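Side-chain contacts in CopN (Chlamydia pneumoniae, PDB 4NRH), which probably acts as a gatekeeper of type III secretion, joining a chaperone in a complex that directs the secretion of translocator proteins: residues Ala52-Lys57 and Ala62-Ala67; Thr92-Glu95 and Ala101-Ala104; Glu231-Ile236 and Phe270-Gln275. One frame throughout, in Å; residues are numbered along the deposited sequence.

Followed from the N terminus, the three contacts come in series, with none enclosing or crossing another. Contact 1 closes the tight turn between helices 47-57 and 61-74, and contact 2 closes the still shorter link between helices 80-97 and 99-105. Both lie in the HrpJ-like part of the chain, their centres 11 Å apart, and they touch: Q64 of contact 1 meets H93 of contact 2, and A62 packs on A104. Contact 3, its centre 49 Å from that of contact 1, closes a much longer excursion, from 237 to 269, in the third helical domain. It lies across the chain's centre from the other two, where the chaperone also packs.

Contact 1: Ala52-Lys57 and Ala62-Ala67; sequences ALVQEK and ALQSTA
Q64 reaches from helix 61-74 across to V54 and Q55, and it buries the most surface of any residue in the contact. Its CG lies beside the backbone N (chi1 -65°), and the chain then runs out extended, presenting aliphatic carbons near its root and a carboxamide at its end. The root meets V54: CG1 of V54 lies 3.6 Å from CB of Q64 and 3.8 Å from CG of Q64. Valine suits this place because its branch at CB puts a methyl directly at the interface without a long flexible arm, in a spot where the helices come close (V54 CA to Q64 CA 6.3 Å). Helices 47-57 and 61-74 follow each other in the chain through a turn of three residues, and this pair packs between two consecutive helices of the all-helical HrpJ-like region. Helix 31-40 adds to the same cluster, L34 and L37 touching A67.

The far end of Q64 is polar and buried, and its partners come from outside the two segments. NE2 is hydrogen-bonded to the carbonyl O of I58 in the turn, and OE1 is probably hydrogen-bonded to H93. With both ends of the amide engaged, its rotation is fixed; glutamine fits well here, carrying donor and acceptor on one flat group. NE2 of Q64 also passes 3.8 Å from CA of Q55. The side chain of Q55 starts away from helix 61-74 but bends back at chi2 (-72°), bringing its amide close to that of Q64. The two amides stand nearly perpendicular, 86° between their planes, and Q55 rests further on H93 and F97 of helix 80-97.

Contact 2: Thr92-Glu95 and Ala101-Ala104; sequences THTE and AIGA
With chi1 of H93 at -174°, CG trans to the main-chain N, the side chain brings the imidazole up to A101, and I102, with chi1 -53°, brings CD1 beside T94. From these settings come two small groups of van der Waals touches. In the first, CE1 of H93 lies 3.8 Å from CB of A101, the methyl approaching the ring obliquely. Alanine is apt here because a single methyl fills the position while the backbones stay near each other, T94 CA and A101 CA being 6.5 Å apart.

The second group joins T94 and I102, whose side chains meet at a slant. CG2 of T94 packs against CG1 of I102 at 3.8 Å, while OG1 of T94 comes within 3.7 Å of CD1 of I102. Helices 80-97 and 99-105 are consecutive in the HrpJ-like region, and the contact packs the two together just beside their one-residue link. Threonine can serve both needs at this partly exposed place: its methyl goes to the isoleucine, and its hydroxyl is hydrogen-bonded to the carbonyl O of R90, one turn earlier in its own helix.

Histidine likewise has two roles. Its ring carbon CE1 packs on the alanine while NE2 is probably hydrogen-bonded to OE1 of Q64 in helix 61-74, and its ring meets that of F97, the planes at about 35°.

Contact 3: Glu231-Ile236 and Phe270-Gln275; sequences ESYHKI and FSALRQ
Apolar packing between Y233 and the residues A272 and L273 makes up most of this contact. The tyrosine's CG is trans to its backbone N (chi1 -179°), which sends the long ring straight out from helix 226-237. CB of A272 sits obliquely by the phenol end, 3.5 Å from CZ of Y233. L273 arrives differently: its CD2 lies at the ring edge, near the ring plane, 3.8 Å from OH of Y233. An alanine suits the place nearest the phenol because it takes little room, while a leucine can reach in from beside it. The tyrosine ring also meets F202 of helix 179-215 edge-to-face, and L46 of the chaperone chain packs on F270 and L273.

Helices 226-237 and 259-272 belong to the helical bundle of the third helical domain. At the closest CA pair, Y233 and A272, the backbones are 8.8 Å apart, a distance the tyrosine's ring bridges.

Polar bonding involves T276, just beyond the second segment: its OG1 is hydrogen-bonded both to OH of Y233 and to O of A272, giving the buried phenol a partner.

Contact 1: Ala52-Lys57 and Ala62-Ala67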
loop_
_atom_site.group_PDB
_atom_site.type_symbol
_atom_site.label_atom_id
_atom_site.label_comp_id
_atom_site.label_asym_id
_atom_site.label_seq_id
_atom_site.Cartn_x
_atom_site.Cartn_y
_atom_site.Cartn_z
ATOM N N ALA A 52 18.820 21.858 34.777
ATOM C CA ALA A 52 19.973 21.048 35.163
ATOM C C ALA A 52 19.548 19.786 35.909
ATOM O O ALA A 52 20.052 18.695 35.640
ATOM C CB ALA A 52 20.932 21.866 36.013
ATOM N N LEU A 53 18.620 19.946 36.846
ATOM C CA LEU A 53 18.100 18.823 37.618
ATOM C C LEU A 53 17.313 17.851 36.740
ATOM O O LEU A 53 17.305 16.645 36.990
ATOM C CB LEU A 53 17.220 19.328 38.763
ATOM C CG LEU A 53 17.959 19.898 39.976
ATOM C CD1 LEU A 53 16.985 20.550 40.943
ATOM C CD2 LEU A 53 18.764 18.811 40.674
ATOM N N VAL A 54 16.649 18.380 35.717
ATOM C CA VAL A 54 15.867 17.556 34.798
ATOM C C VAL A 54 16.750 16.645 33.944
ATOM O O VAL A 54 16.486 15.446 33.840
ATOM C CB VAL A 54 14.984 18.422 33.876
ATOM C CG1 VAL A 54 14.346 17.570 32.791
ATOM C CG2 VAL A 54 13.914 19.136 34.686
ATOM N N GLN A 55 17.793 17.209 33.337
ATOM C CA GLN A 55 18.719 16.412 32.532
ATOM C C GLN A 55 19.415 15.363 33.391
ATOM O O GLN A 55 19.738 14.271 32.922
ATOM C CB GLN A 55 19.778 17.292 31.853
ATOM C CG GLN A 55 19.340 18.703 31.501
ATOM C CD GLN A 55 18.368 18.756 30.341
ATOM O OE1 GLN A 55 18.264 17.814 29.556
ATOM N NE2 GLN A 55 17.654 19.870 30.221
ATOM N N GLU A 56 19.643 15.709 34.653
ATOM C CA GLU A 56 20.351 14.837 35.584
ATOM C C GLU A 56 19.545 13.589 35.934
ATOM O O GLU A 56 20.079 12.480 35.948
ATOM C CB GLU A 56 20.700 15.608 36.858
ATOM C CG GLU A 56 21.479 14.804 37.883
ATOM C CD GLU A 56 21.687 15.564 39.179
ATOM O OE1 GLU A 56 21.471 16.795 39.189
ATOM O OE2 GLU A 56 22.068 14.932 40.186
ATOM N N LYS A 57 18.260 13.774 36.215
ATOM C CA LYS A 57 17.417 12.680 36.688
ATOM C C LYS A 57 16.649 11.992 35.563
ATOM O O LYS A 57 16.215 10.849 35.710
ATOM C CB LYS A 57 16.442 13.189 37.751
ATOM C CG LYS A 57 17.126 13.709 39.004
ATOM C CD LYS A 57 16.120 14.095 40.073
ATOM C CE LYS A 57 16.820 14.469 41.369
ATOM N NZ LYS A 57 17.538 13.309 41.968
ATOM N N ALA A 62 12.122 13.287 25.634
ATOM C CA ALA A 62 10.668 13.172 25.602
ATOM C C ALA A 62 10.104 13.045 27.011
ATOM O O ALA A 62 9.083 13.649 27.341
ATOM C CB ALA A 62 10.243 11.988 24.750
ATOM N N LEU A 63 10.777 12.253 27.839
ATOM C CA LEU A 63 10.375 12.081 29.231
ATOM C C LEU A 63 10.711 13.329 30.045
ATOM O O LEU A 63 10.005 13.665 30.995
ATOM C CB LEU A 63 11.040 10.845 29.843
ATOM C CG LEU A 63 10.373 9.487 29.587
ATOM C CD1 LEU A 63 8.925 9.507 30.057
ATOM C CD2 LEU A 63 10.462 9.074 28.125
ATOM N N GLN A 64 11.798 14.003 29.677
ATOM C CA GLN A 64 12.142 15.286 30.282
ATOM C C GLN A 64 11.014 16.284 30.055
ATOM O O GLN A 64 10.619 17.016 30.963
ATOM C CB GLN A 64 13.447 15.841 29.705
ATOM C CG GLN A 64 14.682 15.010 30.006
ATOM C CD GLN A 64 15.915 15.527 29.292
ATOM O OE1 GLN A 64 15.858 16.527 28.576
ATOM N NE2 GLN A 64 17.040 14.845 29.482
ATOM N N SER A 65 10.505 16.301 28.825
ATOM C CA SER A 65 9.410 17.185 28.447
ATOM C C SER A 65 8.130 16.805 29.183
ATOM O O SER A 65 7.335 17.669 29.554
ATOM C CB SER A 65 9.185 17.139 26.933
ATOM O OG SER A 65 8.172 18.045 26.539
ATOM N N THR A 66 7.938 15.505 29.386
ATOM C CA THR A 66 6.786 15.003 30.123
ATOM C C THR A 66 6.866 15.402 31.595
ATOM O O THR A 66 5.878 15.847 32.182
ATOM C CB THR A 66 6.678 13.468 30.019
ATOM O OG1 THR A 66 6.481 13.091 28.650
ATOM C CG2 THR A 66 5.516 12.951 30.856
ATOM N N ALA A 67 8.050 15.241 32.180
ATOM C CA ALA A 67 8.280 15.589 33.579
ATOM C C ALA A 67 8.047 17.077 33.829
ATOM O O ALA A 67 7.497 17.464 34.859
ATOM C CB ALA A 67 9.692 15.196 33.999
#

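Contact 2: Thr92-Glu95 and Ala101-Ala104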
loop_
_atom_site.group_PDB
_atom_site.type_symbol
_atom_site.label_atom_id
_atom_site.label_comp_id
_atom_site.label_asym_id
_atom_site.label_seq_id
_atom_site.Cartn_x
_atom_site.Cartn_y
_atom_site.Cartn_z
ATOM N N THR A 92 12.035 26.960 27.635
ATOM C CA THR A 92 13.423 26.919 27.185
ATOM C C THR A 92 13.776 25.519 26.691
ATOM O O THR A 92 14.440 25.359 25.667
ATOM C CB THR A 92 14.394 27.331 28.309
ATOM O OG1 THR A 92 14.091 28.663 28.741
ATOM C CG2 THR A 92 15.833 27.277 27.822
ATOM N N HIS A 93 13.322 24.511 27.429
ATOM C CA HIS A 93 13.533 23.116 27.060
ATOM C C HIS A 93 12.936 22.805 25.692
ATOM O O HIS A 93 13.592 22.203 24.839
ATOM C CB HIS A 93 12.931 22.191 28.117
ATOM C CG HIS A 93 13.219 20.739 27.888
ATOM N ND1 HIS A 93 12.385 19.923 27.154
ATOM C CD2 HIS A 93 14.244 19.958 28.300
ATOM C CE1 HIS A 93 12.888 18.702 27.123
ATOM N NE2 HIS A 93 14.015 18.695 27.809
ATOM N N THR A 94 11.684 23.207 25.497
ATOM C CA THR A 94 10.993 23.006 24.229
ATOM C C THR A 94 11.713 23.727 23.093
ATOM O O THR A 94 11.825 23.204 21.985
ATOM C CB THR A 94 9.531 23.496 24.309
ATOM O OG1 THR A 94 8.805 22.685 25.240
ATOM C CG2 THR A 94 8.855 23.422 22.946
ATOM N N GLU A 95 12.215 24.923 23.379
ATOM C CA GLU A 95 12.950 25.703 22.388
ATOM C C GLU A 95 14.278 25.043 22.032
ATOM O O GLU A 95 14.672 25.007 20.866
ATOM C CB GLU A 95 13.197 27.125 22.899
ATOM C CG GLU A 95 12.059 28.096 22.636
ATOM C CD GLU A 95 12.304 29.455 23.265
ATOM O OE1 GLU A 95 13.457 29.934 23.219
ATOM O OE2 GLU A 95 11.343 30.045 23.803
ATOM N N ALA A 101 12.055 16.731 21.552
ATOM C CA ALA A 101 11.272 16.633 22.779
ATOM C C ALA A 101 9.780 16.473 22.496
ATOM O O ALA A 101 9.161 15.506 22.939
ATOM C CB ALA A 101 11.512 17.854 23.656
ATOM N N ILE A 102 9.210 17.417 21.754
ATOM C CA ILE A 102 7.765 17.453 21.535
ATOM C C ILE A 102 7.286 16.371 20.568
ATOM O O ILE A 102 6.291 15.693 20.829
ATOM C CB ILE A 102 7.316 18.825 21.003
ATOM C CG1 ILE A 102 7.825 19.941 21.917
ATOM C CG2 ILE A 102 5.801 18.886 20.896
ATOM C CD1 ILE A 102 7.316 19.844 23.340
ATOM N N GLY A 103 7.999 16.213 19.458
ATOM C CA GLY A 103 7.668 15.196 18.476
ATOM C C GLY A 103 7.745 13.795 19.051
ATOM O O GLY A 103 6.871 12.964 18.804
ATOM N N ALA A 104 8.797 13.536 19.819
ATOM C CA ALA A 104 8.978 12.243 20.468
ATOM C C ALA A 104 7.899 11.995 21.520
ATOM O O ALA A 104 7.380 10.886 21.640
ATOM C CB ALA A 104 10.362 12.156 21.096
#

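Contact 3: Glu231-Ile236 and Phe270-Gln275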
loop_
_atom_site.group_PDB
_atom_site.type_symbol
_atom_site.label_atom_id
_atom_site.label_comp_id
_atom_site.label_asym_id
_atom_site.label_seq_id
_atom_site.Cartn_x
_atom_site.Cartn_y
_atom_site.Cartn_z
ATOM N N GLU A 231 15.475 -9.621 -4.550
ATOM C CA GLU A 231 15.983 -8.504 -5.339
ATOM C C GLU A 231 15.840 -8.771 -6.835
ATOM O O GLU A 231 15.583 -7.855 -7.613
ATOM C CB GLU A 231 17.443 -8.213 -4.984
ATOM C CG GLU A 231 17.622 -7.563 -3.618
ATOM C CD GLU A 231 19.066 -7.559 -3.151
ATOM O OE1 GLU A 231 19.892 -8.275 -3.754
ATOM O OE2 GLU A 231 19.373 -6.838 -2.178
ATOM N N SER A 232 16.011 -10.029 -7.231
ATOM C CA SER A 232 15.836 -10.419 -8.628
ATOM C C SER A 232 14.371 -10.287 -9.024
ATOM O O SER A 232 14.051 -9.797 -10.106
ATOM C CB SER A 232 16.324 -11.852 -8.860
ATOM O OG SER A 232 17.739 -11.922 -8.841
ATOM N N TYR A 233 13.493 -10.737 -8.133
ATOM C CA TYR A 233 12.047 -10.637 -8.318
ATOM C C TYR A 233 11.623 -9.192 -8.563
ATOM O O TYR A 233 10.841 -8.907 -9.470
ATOM C CB TYR A 233 11.326 -11.213 -7.097
ATOM C CG TYR A 233 9.816 -11.197 -7.171
ATOM C CD1 TYR A 233 9.139 -11.880 -8.173
ATOM C CD2 TYR A 233 9.064 -10.524 -6.216
ATOM C CE1 TYR A 233 7.756 -11.875 -8.235
ATOM C CE2 TYR A 233 7.685 -10.515 -6.265
ATOM C CZ TYR A 233 7.034 -11.191 -7.276
ATOM O OH TYR A 233 5.658 -11.179 -7.327
ATOM N N HIS A 234 12.146 -8.283 -7.746
ATOM C CA HIS A 234 11.826 -6.865 -7.862
ATOM C C HIS A 234 12.462 -6.246 -9.103
ATOM O O HIS A 234 11.893 -5.342 -9.713
ATOM C CB HIS A 234 12.278 -6.118 -6.608
ATOM C CG HIS A 234 11.504 -6.485 -5.382
ATOM N ND1 HIS A 234 12.072 -6.526 -4.127
ATOM C CD2 HIS A 234 10.204 -6.826 -5.218
ATOM C CE1 HIS A 234 11.155 -6.880 -3.244
ATOM N NE2 HIS A 234 10.013 -7.066 -3.880
ATOM N N LYS A 235 13.643 -6.735 -9.466
ATOM C CA LYS A 235 14.317 -6.294 -10.683
ATOM C C LYS A 235 13.481 -6.649 -11.905
ATOM O O LYS A 235 13.356 -5.860 -12.842
ATOM C CB LYS A 235 15.704 -6.929 -10.793
ATOM C CG LYS A 235 16.543 -6.405 -11.947
ATOM C CD LYS A 235 17.970 -6.923 -11.868
ATOM C CE LYS A 235 18.779 -6.511 -13.088
ATOM N NZ LYS A 235 20.165 -7.060 -13.043
ATOM N N ILE A 236 12.910 -7.848 -11.881
ATOM C CA ILE A 236 12.065 -8.329 -12.966
ATOM C C ILE A 236 10.730 -7.581 -13.002
ATOM O O ILE A 236 10.252 -7.205 -14.073
ATOM C CB ILE A 236 11.823 -9.845 -12.841
ATOM C CG1 ILE A 236 13.133 -10.606 -13.051
ATOM C CG2 ILE A 236 10.800 -10.310 -13.846
ATOM C CD1 ILE A 236 12.985 -12.109 -12.975
ATOM N N PHE A 270 6.477 -17.172 -10.389
ATOM C CA PHE A 270 5.105 -17.191 -10.881
ATOM C C PHE A 270 4.115 -17.281 -9.724
ATOM O O PHE A 270 3.089 -16.600 -9.718
ATOM C CB PHE A 270 4.890 -18.358 -11.850
ATOM C CG PHE A 270 3.581 -18.300 -12.587
ATOM C CD1 PHE A 270 2.442 -18.880 -12.052
ATOM C CD2 PHE A 270 3.487 -17.653 -13.808
ATOM C CE1 PHE A 270 1.236 -18.822 -12.724
ATOM C CE2 PHE A 270 2.284 -17.591 -14.485
ATOM C CZ PHE A 270 1.157 -18.177 -13.942
ATOM N N SER A 271 4.430 -18.127 -8.750
ATOM C CA SER A 271 3.599 -18.275 -7.562
ATOM C C SER A 271 3.560 -16.984 -6.751
ATOM O O SER A 271 2.564 -16.682 -6.096
ATOM C CB SER A 271 4.108 -19.429 -6.695
ATOM O OG SER A 271 4.233 -20.619 -7.453
ATOM N N ALA A 272 4.649 -16.222 -6.806
ATOM C CA ALA A 272 4.758 -14.969 -6.064
ATOM C C ALA A 272 3.767 -13.919 -6.565
ATOM O O ALA A 272 3.404 -12.999 -5.833
ATOM C CB ALA A 272 6.179 -14.431 -6.144
ATOM N N LEU A 273 3.337 -14.059 -7.816
ATOM C CA LEU A 273 2.432 -13.088 -8.425
ATOM C C LEU A 273 1.051 -13.091 -7.775
ATOM O O LEU A 273 0.315 -12.107 -7.865
ATOM C CB LEU A 273 2.296 -13.360 -9.924
ATOM C CG LEU A 273 3.584 -13.272 -10.744
ATOM C CD1 LEU A 273 3.342 -13.744 -12.167
ATOM C CD2 LEU A 273 4.132 -11.856 -10.734
ATOM N N ARG A 274 0.703 -14.195 -7.122
ATOM C CA ARG A 274 -0.570 -14.285 -6.414
ATOM C C ARG A 274 -0.398 -14.317 -4.898
ATOM O O ARG A 274 -1.382 -14.374 -4.163
ATOM C CB ARG A 274 -1.346 -15.523 -6.866
ATOM C CG ARG A 274 -0.759 -16.836 -6.379
ATOM C CD ARG A 274 -1.739 -17.981 -6.569
ATOM N NE ARG A 274 -1.086 -19.282 -6.479
ATOM C CZ ARG A 274 -0.932 -19.961 -5.347
ATOM N NH1 ARG A 274 -1.382 -19.459 -4.204
ATOM N NH2 ARG A 274 -0.327 -21.142 -5.355
ATOM N N GLN A 275 0.847 -14.279 -4.433
ATOM C CA GLN A 275 1.124 -14.381 -3.002
ATOM C C GLN A 275 1.713 -13.095 -2.434
ATOM O O GLN A 275 1.760 -12.908 -1.217
ATOM C CB GLN A 275 2.071 -15.550 -2.722
ATOM C CG GLN A 275 1.510 -16.912 -3.099
ATOM C CD GLN A 275 0.387 -17.353 -2.181
ATOM O OE1 GLN A 275 -0.787 -17.099 -2.451
ATOM N NE2 GLN A 275 0.743 -18.017 -1.088
#